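PDB 2VOZ: iron uptake protein A2 from Synechocystis sp., which binds ferric iron in the periplasm and is probably a substrate-binding component of an ABC transporter that imports it. Local coordinates for residues L161-P164 / Y169-S172; S146-L151 / G258-V263. All blocks are in the same frame, centred on the assembly; numbering follows the deposited sequence. Where two conformers were deposited one is given.

In the fold
Along the chain the order is 146-151, 161-164, 169-172 and 258-263, so contact 2 brackets both segments of contact 1. Their centres lie about 12 Å apart, and helix 168-181 bridges them: Ser172 CB of contact 1 packs 3.2 Å from Asn262 ND2 of contact 2. Arg131 on strand 124-136 is a second link, since its side chain binds Asn170 and its carbonyl binds Tyr148. Contact 1 joins the start of helix 168-181, which carries Tyr169, one of the iron-binding residues, to the loop before it. Contact 2 ties another loop to the backbone at His260, beside strand 261-268, a neighbour of strand 124-136 in the sheet, and is probably part of the frame around the metal site.

Contact 1 of 2, residues L161-P164 / Y169-S172; sequences LVRP and YNLS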
loop_
_atom_site.group_PDB
_atom_site.type_symbol
_atom_site.label_atom_id
_atom_site.label_comp_id
_atom_site.label_asym_id
_atom_site.label_seq_id
_atom_site.Cartn_x
_atom_site.Cartn_y
_atom_site.Cartn_z
ATOM N N LEU B 161 34.039 2.039 -4.484
ATOM C CA LEU B 161 32.894 2.339 -3.633
ATOM C C LEU B 161 32.216 1.083 -3.106
ATOM O O LEU B 161 31.849 0.225 -3.881
ATOM C CB LEU B 161 31.855 3.089 -4.438
ATOM C CG LEU B 161 32.339 4.472 -4.850
ATOM C CD1 LEU B 161 31.539 4.869 -6.091
ATOM C CD2 LEU B 161 32.140 5.484 -3.710
ATOM N N VAL B 162 32.087 0.979 -1.783
ATOM C CA VAL B 162 31.349 -0.131 -1.178
ATOM C C VAL B 162 30.720 0.326 0.125
ATOM O O VAL B 162 31.240 1.260 0.761
ATOM C CB VAL B 162 32.261 -1.368 -0.980
ATOM C CG1 VAL B 162 33.349 -1.076 0.064
ATOM C CG2 VAL B 162 31.429 -2.609 -0.608
ATOM N N ARG B 163 29.606 -0.322 0.505
ATOM C CA ARG B 163 28.899 0.093 1.725
ATOM C C ARG B 163 29.662 -0.408 2.963
ATOM O O ARG B 163 30.646 -1.130 2.839
ATOM C CB ARG B 163 27.469 -0.406 1.685
ATOM C CG ARG B 163 27.380 -1.923 1.810
ATOM C CD ARG B 163 25.963 -2.413 1.602
ATOM N NE ARG B 163 24.992 -1.819 2.524
ATOM C CZ ARG B 163 23.681 -1.975 2.370
ATOM N NH1 ARG B 163 23.225 -2.674 1.331
ATOM N NH2 ARG B 163 22.836 -1.428 3.244
ATOM N N PRO B 164 29.255 0.032 4.166
ATOM C CA PRO B 164 29.941 -0.351 5.391
ATOM C C PRO B 164 30.115 -1.865 5.647
ATOM O O PRO B 164 29.295 -2.680 5.206
ATOM C CB PRO B 164 29.073 0.286 6.472
ATOM C CG PRO B 164 28.543 1.539 5.839
ATOM C CD PRO B 164 28.197 1.022 4.429
ATOM N N TYR B 169 25.865 -8.509 3.214
ATOM C CA TYR B 169 26.351 -8.840 1.867
ATOM C C TYR B 169 27.883 -8.762 1.766
ATOM O O TYR B 169 28.514 -9.582 1.092
ATOM C CB TYR B 169 25.793 -7.899 0.790
ATOM C CG TYR B 169 24.307 -7.631 0.883
ATOM C CD1 TYR B 169 23.425 -8.589 1.356
ATOM C CD2 TYR B 169 23.806 -6.392 0.464
ATOM C CE1 TYR B 169 22.049 -8.302 1.421
ATOM C CE2 TYR B 169 22.456 -6.118 0.515
ATOM C CZ TYR B 169 21.610 -7.058 0.998
ATOM O OH TYR B 169 20.264 -6.739 1.050
ATOM N N ASN B 170 28.464 -7.760 2.403
ATOM C CA ASN B 170 29.926 -7.618 2.459
ATOM C C ASN B 170 30.548 -8.705 3.298
ATOM O O ASN B 170 31.550 -9.297 2.895
ATOM C CB ASN B 170 30.306 -6.258 3.039
ATOM C CG ASN B 170 30.100 -5.130 2.071
ATOM O OD1 ASN B 170 30.052 -5.318 0.834
ATOM N ND2 ASN B 170 29.944 -3.932 2.630
ATOM N N LEU B 171 29.973 -8.955 4.479
ATOM C CA LEU B 171 30.456 -10.036 5.340
ATOM C C LEU B 171 30.520 -11.339 4.534
ATOM O O LEU B 171 31.507 -12.061 4.584
ATOM C CB LEU B 171 29.518 -10.229 6.539
ATOM C CG LEU B 171 29.702 -9.206 7.682
ATOM C CD1 LEU B 171 28.560 -9.270 8.700
ATOM C CD2 LEU B 171 31.039 -9.394 8.364
ATOM N N SER B 172 29.470 -11.603 3.758
ATOM C CA SER B 172 29.440 -12.837 2.987
ATOM C C SER B 172 30.439 -12.885 1.819
ATOM O O SER B 172 31.048 -13.954 1.545
ATOM C CB SER B 172 27.997 -13.143 2.535
ATOM O OG SER B 172 27.223 -13.501 3.694
#
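Asn170 carries the hydrogen bonds between the two segments, reaching from the first turn of helix 168-181 to two successive carbonyls, those of Arg163 and Pro164, in the loop after strand 160-161. Asn170 ND2 bonds to Pro164 O at 2.9 Å; this oxygen lies almost in the amide plane, but the nitrogen sits above the carbonyl plane, 63° out of it. A second, weak bond, bent to 116°, runs from ND2 to Arg163 O, which Trp345 NE1 also binds. Asparagine suits the place because its other end, OD1, can accept from Arg131 NH2, so both ends of the amide are held and its flip is settled. In this binding-protein fold the helix start carries Tyr169, an iron-binding residue that, in this iron-free structure, hydrogen-bonds through OH to the hydroxyl of Tyr226, another iron-binding residue. A van der Waals contact comes from Val162, whose CG2, anti to the backbone N, approaches Asn170 OD1 to 3.4 Å; it belongs to one of two conformers of the valine and is therefore doubtful. Arg163 meets Tyr169 obliquely: its chain bends at chi3 and brings Arg163 NH1 to 3.6 Å from Tyr169 CE2, with guanidinium and ring planes 78° apart.

Contact 2 of 2, residues S146-L151 / G258-V263; sequences STYEAL and GTHVNV
Tyr148 reaches across with the end of its ring and accepts a hydrogen bond from the backbone of His260. His260 N lies 2.8 Å from Tyr148 OH, with an N-H...O angle of 156°, in the ring plane at its edge. Around this bond the fit is close: Tyr148 OH is 3.1 Å from His260 CB, and the methyl CG2 of Thr259 comes to 3.5 Å from the same oxygen of Tyr148. Tyrosine suits the spot because its hydroxyl can accept and donate at once; having taken the amide hydrogen, it gives its own to the carbonyl O of Arg131. A phenylalanine here would probably leave the buried His260 N and Arg131 O without this shared partner and weaken the tie between this loop and the backbone at His260.

Farther out, each side is held in place. His260 has CG anti to its own backbone N (chi1 170°), which turns the imidazole away from the tyrosine toward Leu173 and Ser176 of helix 168-181. Thr259 keeps its methyl toward the phenol while OG1 bonds to Pro250 O. Before it, Gly258 has a phi of 134°, where a side chain would press on the preceding carbonyl O. On the loop side Thr147 OG1 accepts from Ala150 N at 2.9 Å, an ST motif that shapes the turn carrying Tyr148.

Strand 261-268 runs antiparallel to both 82-86 and 124-136, an arrangement consistent with the strands that cross between the lobes of type 2 periplasmic binding proteins, and His260 lies about 7 Å, side chain to side chain, from the iron-binding Tyr169.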
loop_
_atom_site.group_PDB
_atom_site.type_symbol
_atom_site.label_atom_id
_atom_site.label_comp_id
_atom_site.label_asym_id
_atom_site.label_seq_id
_atom_site.Cartn_x
_atom_site.Cartn_y
_atom_site.Cartn_z
ATOM N N SER B 146 38.226 -7.520 -13.877
ATOM C CA SER B 146 38.239 -8.983 -13.993
ATOM C C SER B 146 37.612 -9.632 -12.766
ATOM O O SER B 146 36.545 -10.223 -12.844
ATOM C CB SER B 146 39.668 -9.526 -14.187
ATOM O OG SER B 146 40.570 -9.088 -13.189
ATOM N N THR B 147 38.282 -9.492 -11.634
ATOM C CA THR B 147 37.920 -10.230 -10.418
ATOM C C THR B 147 37.782 -9.275 -9.212
ATOM O O THR B 147 38.297 -8.159 -9.244
ATOM C CB THR B 147 39.019 -11.255 -10.038
ATOM O OG1 THR B 147 40.253 -10.553 -9.738
ATOM C CG2 THR B 147 39.233 -12.281 -11.194
ATOM N N TYR B 148 37.119 -9.720 -8.148
ATOM C CA TYR B 148 37.151 -8.946 -6.888
ATOM C C TYR B 148 38.582 -8.752 -6.473
ATOM O O TYR B 148 38.938 -7.684 -5.986
ATOM C CB TYR B 148 36.429 -9.657 -5.728
ATOM C CG TYR B 148 35.060 -10.135 -6.113
ATOM C CD1 TYR B 148 33.986 -9.254 -6.181
ATOM C CD2 TYR B 148 34.847 -11.475 -6.426
ATOM C CE1 TYR B 148 32.696 -9.723 -6.582
ATOM C CE2 TYR B 148 33.581 -11.959 -6.825
ATOM C CZ TYR B 148 32.525 -11.084 -6.902
ATOM O OH TYR B 148 31.301 -11.577 -7.305
ATOM N N GLU B 149 39.365 -9.813 -6.648
ATOM C CA GLU B 149 40.746 -9.869 -6.149
ATOM C C GLU B 149 41.589 -8.746 -6.789
ATOM O O GLU B 149 42.412 -8.107 -6.121
ATOM C CB GLU B 149 41.323 -11.257 -6.432
ATOM C CG GLU B 149 40.742 -12.386 -5.493
ATOM C CD GLU B 149 39.419 -13.001 -5.972
ATOM O OE1 GLU B 149 38.728 -12.412 -6.831
ATOM O OE2 GLU B 149 39.026 -14.068 -5.457
ATOM N N ALA B 150 41.328 -8.451 -8.060
ATOM C CA ALA B 150 42.143 -7.454 -8.791
ATOM C C ALA B 150 41.828 -6.033 -8.394
ATOM O O ALA B 150 42.569 -5.118 -8.718
ATOM C CB ALA B 150 41.932 -7.608 -10.316
ATOM N N LEU B 151 40.707 -5.827 -7.718
ATOM C CA LEU B 151 40.384 -4.480 -7.244
ATOM C C LEU B 151 41.317 -3.979 -6.126
ATOM O O LEU B 151 41.237 -2.809 -5.727
ATOM C CB LEU B 151 38.931 -4.385 -6.795
ATOM C CG LEU B 151 37.886 -4.590 -7.898
ATOM C CD1 LEU B 151 36.490 -4.470 -7.307
ATOM C CD2 LEU B 151 38.012 -3.642 -9.104
ATOM N N GLY B 258 33.973 -18.136 -10.749
ATOM C CA GLY B 258 32.583 -17.721 -11.015
ATOM C C GLY B 258 32.282 -16.521 -10.137
ATOM O O GLY B 258 32.988 -16.241 -9.167
ATOM N N THR B 259 31.191 -15.834 -10.462
ATOM C CA THR B 259 30.804 -14.654 -9.716
ATOM C C THR B 259 30.334 -15.097 -8.311
ATOM O O THR B 259 29.720 -16.133 -8.147
ATOM C CB THR B 259 29.607 -14.012 -10.457
ATOM O OG1 THR B 259 30.019 -13.649 -11.794
ATOM C CG2 THR B 259 29.081 -12.784 -9.682
ATOM N N HIS B 260 30.523 -14.242 -7.322
ATOM C CA HIS B 260 30.057 -14.579 -5.983
ATOM C C HIS B 260 28.525 -14.560 -6.009
ATOM O O HIS B 260 27.935 -13.585 -6.431
ATOM C CB HIS B 260 30.573 -13.537 -4.999
ATOM C CG HIS B 260 29.961 -13.639 -3.638
ATOM N ND1 HIS B 260 30.374 -14.574 -2.717
ATOM C CD2 HIS B 260 28.993 -12.911 -3.033
ATOM C CE1 HIS B 260 29.674 -14.421 -1.603
ATOM N NE2 HIS B 260 28.830 -13.416 -1.769
ATOM N N VAL B 261 27.909 -15.653 -5.592
ATOM C CA VAL B 261 26.446 -15.658 -5.462
ATOM C C VAL B 261 26.062 -15.837 -3.986
ATOM O O VAL B 261 26.877 -16.306 -3.148
ATOM C CB VAL B 261 25.777 -16.708 -6.350
ATOM C CG1 VAL B 261 25.975 -16.348 -7.841
ATOM C CG2 VAL B 261 26.304 -18.119 -5.999
ATOM N N ASN B 262 24.859 -15.399 -3.650
ATOM C CA ASN B 262 24.334 -15.586 -2.321
ATOM C C ASN B 262 22.844 -15.870 -2.498
ATOM O O ASN B 262 22.321 -15.711 -3.596
ATOM C CB ASN B 262 24.570 -14.314 -1.494
ATOM C CG ASN B 262 24.625 -14.592 -0.020
ATOM O OD1 ASN B 262 23.979 -15.528 0.479
ATOM N ND2 ASN B 262 25.384 -13.760 0.706
ATOM N N VAL B 263 22.196 -16.319 -1.432
ATOM C CA VAL B 263 20.816 -16.768 -1.541
ATOM C C VAL B 263 19.886 -16.077 -0.585
ATOM O O VAL B 263 20.319 -15.540 0.440
ATOM C CB VAL B 263 20.692 -18.325 -1.316
ATOM C CG1 VAL B 263 21.478 -19.101 -2.362
ATOM C CG2 VAL B 263 21.190 -18.725 0.108
#